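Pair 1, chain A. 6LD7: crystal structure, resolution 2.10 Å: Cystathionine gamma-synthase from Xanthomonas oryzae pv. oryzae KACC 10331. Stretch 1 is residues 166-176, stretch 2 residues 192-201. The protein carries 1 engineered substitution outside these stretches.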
# COMPACT_ATOMS: atom_id res chain seq x y z
N ASP A 166 -38.53 -14.16 -2.14
CA ASP A 166 -38.67 -15.19 -1.08
C ASP A 166 -37.70 -16.30 -1.38
O ASP A 166 -37.90 -17.10 -2.32
CB ASP A 166 -40.14 -15.57 -0.98
CG ASP A 166 -40.43 -16.68 0.01
OD1 ASP A 166 -39.46 -17.42 0.48
OD2 ASP A 166 -41.62 -16.77 0.33
N LEU A 167 -36.60 -16.32 -0.65
CA LEU A 167 -35.50 -17.28 -0.94
C LEU A 167 -36.03 -18.70 -0.88
O LEU A 167 -35.69 -19.52 -1.79
CB LEU A 167 -34.35 -17.06 0.05
CG LEU A 167 -33.59 -15.73 -0.14
CD1 LEU A 167 -32.54 -15.55 0.93
CD2 LEU A 167 -32.94 -15.70 -1.51
N ARG A 168 -36.65 -19.08 0.22
CA ARG A 168 -37.05 -20.51 0.42
C ARG A 168 -38.00 -20.90 -0.73
O ARG A 168 -37.85 -21.97 -1.30
CB ARG A 168 -37.77 -20.75 1.78
CG ARG A 168 -37.75 -22.23 2.13
CD ARG A 168 -38.34 -22.60 3.47
NE ARG A 168 -37.49 -22.35 4.61
CZ ARG A 168 -37.51 -21.25 5.40
NH1 ARG A 168 -38.32 -20.22 5.20
NH2 ARG A 168 -36.61 -21.17 6.36
N PHE A 169 -38.97 -20.07 -1.05
CA PHE A 169 -39.94 -20.36 -2.14
C PHE A 169 -39.17 -20.60 -3.45
O PHE A 169 -39.34 -21.66 -4.17
CB PHE A 169 -40.97 -19.21 -2.26
CG PHE A 169 -41.83 -19.28 -3.50
CD1 PHE A 169 -42.71 -20.34 -3.69
CD2 PHE A 169 -41.82 -18.25 -4.43
CE1 PHE A 169 -43.47 -20.42 -4.87
CE2 PHE A 169 -42.59 -18.32 -5.58
CZ PHE A 169 -43.40 -19.42 -5.81
N VAL A 170 -38.32 -19.62 -3.82
CA VAL A 170 -37.67 -19.70 -5.16
C VAL A 170 -36.73 -20.88 -5.22
O VAL A 170 -36.78 -21.64 -6.23
CB VAL A 170 -36.98 -18.39 -5.56
CG1 VAL A 170 -36.21 -18.54 -6.87
CG2 VAL A 170 -38.02 -17.32 -5.68
N ILE A 171 -35.93 -21.06 -4.16
CA ILE A 171 -34.85 -22.06 -4.19
C ILE A 171 -35.47 -23.47 -4.20
O ILE A 171 -35.03 -24.28 -5.00
CB ILE A 171 -33.89 -21.82 -3.03
CG1 ILE A 171 -33.11 -20.52 -3.23
CG2 ILE A 171 -33.02 -23.00 -2.78
CD1 ILE A 171 -32.34 -20.06 -1.98
N GLU A 172 -36.47 -23.75 -3.38
CA GLU A 172 -37.13 -25.09 -3.41
C GLU A 172 -37.80 -25.32 -4.76
O GLU A 172 -37.67 -26.41 -5.27
CB GLU A 172 -38.24 -25.24 -2.37
CG GLU A 172 -37.70 -25.24 -0.94
CD GLU A 172 -36.69 -26.33 -0.58
OE1 GLU A 172 -36.58 -27.37 -1.33
OE2 GLU A 172 -36.03 -26.15 0.45
N ALA A 173 -38.47 -24.33 -5.37
CA ALA A 173 -39.08 -24.58 -6.72
C ALA A 173 -37.98 -24.85 -7.76
O ALA A 173 -38.12 -25.76 -8.61
CB ALA A 173 -39.96 -23.43 -7.13
N ALA A 174 -36.87 -24.10 -7.73
CA ALA A 174 -35.75 -24.32 -8.66
C ALA A 174 -35.22 -25.75 -8.49
O ALA A 174 -34.97 -26.41 -9.48
CB ALA A 174 -34.63 -23.29 -8.47
N LYS A 175 -34.94 -26.17 -7.27
CA LYS A 175 -34.39 -27.51 -7.03
C LYS A 175 -35.31 -28.60 -7.60
O LYS A 175 -34.82 -29.58 -8.04
CB LYS A 175 -34.29 -27.75 -5.53
CG LYS A 175 -33.21 -26.92 -4.92
CD LYS A 175 -32.82 -27.28 -3.55
CE LYS A 175 -31.38 -26.83 -3.40
NZ LYS A 175 -31.04 -26.79 -1.98
N LYS A 176 -36.62 -28.45 -7.53
CA LYS A 176 -37.56 -29.46 -8.05
C LYS A 176 -37.37 -29.64 -9.55
O LYS A 176 -37.67 -30.69 -9.98
CB LYS A 176 -39.02 -29.04 -7.81
CG LYS A 176 -40.05 -30.16 -7.80
CD LYS A 176 -41.19 -29.84 -6.86
CE LYS A 176 -40.66 -29.21 -5.58
NZ LYS A 176 -41.49 -29.56 -4.40
N LEU A 192 -26.31 -9.83 7.35
CA LEU A 192 -27.79 -9.57 7.38
C LEU A 192 -28.63 -10.63 6.64
O LEU A 192 -29.84 -10.69 6.86
CB LEU A 192 -28.03 -8.16 6.85
CG LEU A 192 -27.53 -7.04 7.74
CD1 LEU A 192 -27.90 -5.67 7.20
CD2 LEU A 192 -28.00 -7.25 9.18
N GLN A 193 -28.02 -11.51 5.86
CA GLN A 193 -28.76 -12.49 5.05
C GLN A 193 -27.76 -13.56 4.65
O GLN A 193 -26.62 -13.20 4.11
CB GLN A 193 -29.46 -11.82 3.84
CG GLN A 193 -30.30 -12.76 3.01
CD GLN A 193 -30.96 -12.01 1.88
OE1 GLN A 193 -30.32 -11.67 0.81
NE2 GLN A 193 -32.26 -11.79 2.07
N LYS A 194 -28.21 -14.78 4.79
CA LYS A 194 -27.42 -15.99 4.49
C LYS A 194 -28.18 -16.91 3.54
O LYS A 194 -28.78 -17.92 3.94
CB LYS A 194 -27.07 -16.69 5.78
CG LYS A 194 -26.09 -15.92 6.67
CD LYS A 194 -25.76 -16.64 7.99
CE LYS A 194 -25.14 -17.99 7.67
NZ LYS A 194 -24.57 -18.60 8.89
N PRO A 195 -28.07 -16.64 2.23
CA PRO A 195 -28.81 -17.40 1.24
C PRO A 195 -28.49 -18.90 1.21
O PRO A 195 -29.40 -19.73 0.88
CB PRO A 195 -28.50 -16.70 -0.08
CG PRO A 195 -28.13 -15.33 0.35
CD PRO A 195 -27.34 -15.52 1.64
N LEU A 196 -27.29 -19.28 1.62
CA LEU A 196 -26.91 -20.72 1.62
C LEU A 196 -27.68 -21.42 2.72
O LEU A 196 -27.81 -22.59 2.58
CB LEU A 196 -25.41 -20.98 1.77
CG LEU A 196 -24.47 -20.26 0.78
CD1 LEU A 196 -22.99 -20.61 1.02
CD2 LEU A 196 -24.81 -20.56 -0.66
N ASP A 197 -28.17 -20.74 3.75
CA ASP A 197 -28.99 -21.40 4.79
C ASP A 197 -30.32 -21.86 4.17
O ASP A 197 -30.89 -22.71 4.73
CB ASP A 197 -29.30 -20.48 5.98
CG ASP A 197 -28.12 -20.24 6.91
OD1 ASP A 197 -27.11 -20.87 6.68
OD2 ASP A 197 -28.24 -19.44 7.89
N PHE A 198 -30.78 -21.24 3.08
CA PHE A 198 -32.05 -21.54 2.41
C PHE A 198 -31.80 -22.56 1.29
O PHE A 198 -32.70 -22.80 0.52
CB PHE A 198 -32.66 -20.23 1.91
CG PHE A 198 -33.06 -19.29 3.01
CD1 PHE A 198 -34.28 -19.43 3.64
CD2 PHE A 198 -32.24 -18.29 3.45
CE1 PHE A 198 -34.65 -18.62 4.70
CE2 PHE A 198 -32.63 -17.46 4.49
CZ PHE A 198 -33.83 -17.64 5.12
N GLY A 199 -30.59 -23.06 1.12
CA GLY A 199 -30.30 -24.13 0.14
C GLY A 199 -29.75 -23.61 -1.19
O GLY A 199 -29.53 -24.40 -2.10
N ALA A 200 -29.45 -22.33 -1.32
CA ALA A 200 -28.80 -21.81 -2.56
C ALA A 200 -27.48 -22.52 -2.86
O ALA A 200 -26.78 -22.85 -1.90
CB ALA A 200 -28.56 -20.32 -2.46
N ASP A 201 -27.13 -22.68 -4.14
CA ASP A 201 -25.86 -23.31 -4.53
C ASP A 201 -24.72 -22.32 -4.36
O ASP A 201 -23.62 -22.73 -3.90
CB ASP A 201 -25.98 -23.86 -5.93
CG ASP A 201 -27.11 -24.89 -6.03
OD1 ASP A 201 -26.90 -25.99 -5.51
OD2 ASP A 201 -28.24 -24.55 -6.59

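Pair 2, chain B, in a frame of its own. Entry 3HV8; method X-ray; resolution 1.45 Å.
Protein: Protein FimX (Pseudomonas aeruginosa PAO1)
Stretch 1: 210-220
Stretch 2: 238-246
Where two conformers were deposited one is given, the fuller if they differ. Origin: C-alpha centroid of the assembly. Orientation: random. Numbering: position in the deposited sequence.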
# COMPACT_ATOMS: atom_id res chain seq x y z
N ILE B 210 -3.53 -18.77 14.57
CA ILE B 210 -2.50 -17.76 14.38
C ILE B 210 -3.09 -16.50 13.74
O ILE B 210 -2.81 -15.39 14.18
CB ILE B 210 -1.33 -18.29 13.53
CG1 ILE B 210 -0.48 -19.26 14.37
CG2 ILE B 210 -0.47 -17.13 13.00
CD1 ILE B 210 0.66 -19.91 13.61
N LEU B 211 -3.91 -16.69 12.71
CA LEU B 211 -4.52 -15.56 12.01
C LEU B 211 -5.48 -14.80 12.93
O LEU B 211 -5.46 -13.56 12.99
CB LEU B 211 -5.27 -16.06 10.78
CG LEU B 211 -6.10 -15.06 9.97
CD1 LEU B 211 -5.21 -13.95 9.41
CD2 LEU B 211 -6.82 -15.78 8.85
N LYS B 212 -6.31 -15.54 13.65
CA LYS B 212 -7.25 -14.92 14.59
C LYS B 212 -6.53 -14.13 15.68
O LYS B 212 -6.94 -13.01 16.00
CB LYS B 212 -8.15 -15.99 15.22
CG LYS B 212 -9.30 -16.40 14.33
CD LYS B 212 -10.29 -17.28 15.08
CE LYS B 212 -10.13 -18.75 14.71
NZ LYS B 212 -10.66 -19.03 13.35
N GLY B 213 -5.46 -14.69 16.24
CA GLY B 213 -4.71 -14.01 17.28
C GLY B 213 -4.04 -12.73 16.80
O GLY B 213 -3.96 -11.73 17.51
N LEU B 214 -3.55 -12.77 15.56
CA LEU B 214 -2.88 -11.61 14.97
C LEU B 214 -3.87 -10.47 14.80
O LEU B 214 -3.60 -9.33 15.22
CB LEU B 214 -2.30 -12.02 13.63
CG LEU B 214 -1.48 -10.99 12.88
CD1 LEU B 214 -0.30 -10.56 13.74
CD2 LEU B 214 -0.99 -11.59 11.57
N ILE B 215 -5.00 -10.77 14.18
CA ILE B 215 -6.08 -9.80 14.03
C ILE B 215 -6.53 -9.25 15.38
O ILE B 215 -6.69 -8.04 15.54
CB ILE B 215 -7.26 -10.43 13.24
CG1 ILE B 215 -6.82 -10.71 11.80
CG2 ILE B 215 -8.49 -9.53 13.30
CD1 ILE B 215 -7.81 -11.52 10.98
N ALA B 216 -6.69 -10.13 16.37
CA ALA B 216 -7.17 -9.68 17.67
C ALA B 216 -6.21 -8.70 18.31
O ALA B 216 -6.62 -7.70 18.90
CB ALA B 216 -7.41 -10.87 18.58
N GLU B 217 -4.91 -8.97 18.19
CA GLU B 217 -3.93 -8.09 18.80
C GLU B 217 -3.82 -6.74 18.09
O GLU B 217 -3.63 -5.71 18.74
CB GLU B 217 -2.56 -8.77 18.91
CG GLU B 217 -1.55 -7.89 19.65
CD GLU B 217 -2.03 -7.49 21.03
OE1 GLU B 217 -2.76 -8.28 21.66
OE2 GLU B 217 -1.68 -6.38 21.50
N LEU B 218 -3.95 -6.74 16.76
CA LEU B 218 -4.00 -5.48 16.03
C LEU B 218 -5.17 -4.62 16.50
O LEU B 218 -5.03 -3.41 16.71
CB LEU B 218 -4.15 -5.74 14.54
CG LEU B 218 -2.88 -6.25 13.87
CD1 LEU B 218 -3.19 -6.76 12.46
CD2 LEU B 218 -1.82 -5.15 13.87
N HIS B 219 -6.33 -5.25 16.66
CA HIS B 219 -7.50 -4.52 17.13
C HIS B 219 -7.33 -4.01 18.57
O HIS B 219 -7.76 -2.91 18.88
CB HIS B 219 -8.75 -5.37 16.96
CG HIS B 219 -9.07 -5.64 15.52
ND1 HIS B 219 -10.06 -6.52 15.12
CD2 HIS B 219 -8.49 -5.19 14.39
CE1 HIS B 219 -10.09 -6.56 13.80
NE2 HIS B 219 -9.14 -5.78 13.33
N GLU B 220 -6.70 -4.80 19.44
CA GLU B 220 -6.40 -4.32 20.78
C GLU B 220 -5.61 -3.02 20.69
O GLU B 220 -5.81 -2.10 21.48
CB GLU B 220 -5.65 -5.36 21.60
CG GLU B 220 -6.48 -6.58 21.94
CD GLU B 220 -7.68 -6.25 22.80
OE1 GLU B 220 -7.65 -5.22 23.50
OE2 GLU B 220 -8.66 -7.02 22.76
N THR B 238 -13.77 -17.03 6.64
CA THR B 238 -12.91 -17.18 7.81
C THR B 238 -12.46 -15.82 8.33
O THR B 238 -12.46 -15.56 9.53
CB THR B 238 -11.66 -18.03 7.51
OG1 THR B 238 -12.06 -19.35 7.13
CG2 THR B 238 -10.75 -18.11 8.73
N LEU B 239 -12.09 -14.95 7.39
CA LEU B 239 -11.59 -13.62 7.73
C LEU B 239 -12.70 -12.78 8.32
O LEU B 239 -12.50 -12.02 9.26
CB LEU B 239 -11.02 -12.93 6.50
CG LEU B 239 -9.69 -13.52 6.08
CD1 LEU B 239 -9.27 -13.03 4.69
CD2 LEU B 239 -8.63 -13.22 7.14
N TRP B 240 -13.90 -12.93 7.76
CA TRP B 240 -15.05 -12.20 8.26
C TRP B 240 -15.37 -12.61 9.70
O TRP B 240 -15.66 -11.76 10.55
CB TRP B 240 -16.25 -12.43 7.33
CG TRP B 240 -17.29 -11.35 7.38
CD1 TRP B 240 -17.48 -10.35 6.47
CD2 TRP B 240 -18.30 -11.17 8.38
NE1 TRP B 240 -18.53 -9.55 6.85
CE2 TRP B 240 -19.05 -10.04 8.02
CE3 TRP B 240 -18.64 -11.87 9.54
CZ2 TRP B 240 -20.13 -9.59 8.78
CZ3 TRP B 240 -19.70 -11.42 10.30
CH2 TRP B 240 -20.43 -10.28 9.92
N GLN B 241 -15.28 -13.91 9.99
CA GLN B 241 -15.53 -14.40 11.34
C GLN B 241 -14.39 -14.07 12.30
O GLN B 241 -14.61 -13.89 13.49
CB GLN B 241 -15.80 -15.90 11.31
CG GLN B 241 -17.00 -16.23 10.46
CD GLN B 241 -18.30 -15.66 11.01
OE1 GLN B 241 -19.19 -15.27 10.25
NE2 GLN B 241 -18.42 -15.63 12.33
N ALA B 242 -13.17 -13.96 11.76
CA ALA B 242 -12.01 -13.59 12.56
C ALA B 242 -12.01 -12.09 12.90
O ALA B 242 -11.24 -11.64 13.76
CB ALA B 242 -10.72 -13.99 11.86
N GLY B 243 -12.87 -11.33 12.24
CA GLY B 243 -13.04 -9.92 12.57
C GLY B 243 -12.23 -8.93 11.74
O GLY B 243 -12.20 -7.73 12.06
N ALA B 244 -11.59 -9.39 10.67
CA ALA B 244 -10.83 -8.48 9.80
C ALA B 244 -11.66 -7.25 9.44
O ALA B 244 -12.85 -7.37 9.08
CB ALA B 244 -10.43 -9.21 8.53
N THR B 245 -11.07 -6.05 9.49
CA THR B 245 -11.85 -4.87 9.12
C THR B 245 -11.97 -4.66 7.60
O THR B 245 -12.96 -4.09 7.14
CB THR B 245 -11.42 -3.56 9.83
OG1 THR B 245 -10.01 -3.53 9.93
CG2 THR B 245 -12.01 -3.51 11.24
N TYR B 246 -10.95 -5.11 6.86
CA TYR B 246 -10.93 -5.01 5.41
C TYR B 246 -10.30 -6.25 4.81
O TYR B 246 -9.44 -6.89 5.44
CB TYR B 246 -10.09 -3.82 4.92
CG TYR B 246 -10.50 -2.46 5.41
CD1 TYR B 246 -11.32 -1.64 4.65
CD2 TYR B 246 -10.02 -1.97 6.62
CE1 TYR B 246 -11.70 -0.38 5.10
CE2 TYR B 246 -10.39 -0.72 7.08
CZ TYR B 246 -11.22 0.07 6.31
OH TYR B 246 -11.59 1.33 6.75
O HOH W 1 -9.67 -12.25 15.84
O HOH W 2 -12.30 -17.40 11.71

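The two pairs differ most sharply at the residue before a shared glycine. In pair 1 this is Phe198(A), whose ring lies against the helix; in pair 2 it is Ala242(B), and water enters instead. Phe198(A), with chi1 in the m well, sets CD2 3.7 Å from CD1 of Leu167(A), while CB of Leu167(A) lies over one face of the ring. On the exposed side, NH2 of Arg168(A) comes within 3.6 Å of CE1 of Phe198(A), which sits over one face of the guanidinium. The matching methyl of Ala242(B) reaches only the near part of Lys212(B), with CB 3.7 Å from CG, and two waters join the stretches nearby. One donates to Lys212(B) O at 2.8 Å and to Ala242(B) O at 2.7 Å; the other accepts from Lys212(B) NZ at 2.8 Å and donates to Thr238(B) O at 2.9 Å.

The backbone beneath these differences is nearly the same: 14 central residues superpose with an RMSD of 0.5 Å. In each, a helix packs against a short helical turn and the extended residue that follows its glycine. The turn is a 3-10 segment, 195-198, in pair 1 and the last part of an α-helix in pair 2, where Gly243(B) closes a Schellman motif. Gly199(A) and Gly243(B) match, with phi of 96° and 95°; at these angles a CB would be jammed against the preceding carbonyl O. In pair 1 such an atom would also lie 2.7 Å from Lys175(A) NZ, a clash.

Ile171(A) and Ile215(B) form the common centre. Both adopt the m,t rotamer and point toward the other stretch, and CD1 of each touches the side chains of the residues before and after the glycine: Ile171(A) CD1 is 3.9 Å from Phe198(A) CB and 3.8 Å from Ala200(A) CB, and Ile215(B) CD1 is 3.9 Å from Ala242(B) CB and 4.3 Å from Ala244(B) CB. One turn earlier, Leu167(A) and Leu211(B) match, but the former meets Pro195(A), CD1 to CB 4.3 Å, whereas the latter packs against Leu239(B), CD2 to CD2 3.6 Å.

One turn later, both helices approach the glycine carbonyl with a different group. Lys175(A) NZ donates a hydrogen bond to Gly199(A) O at 2.8 Å, the only direct one across pair 1. His219(B) instead brings the edge of its ring to the carbonyl, CE1 lying 3.0 Å from Gly243(B) O, and no direct hydrogen bond crosses pair 2.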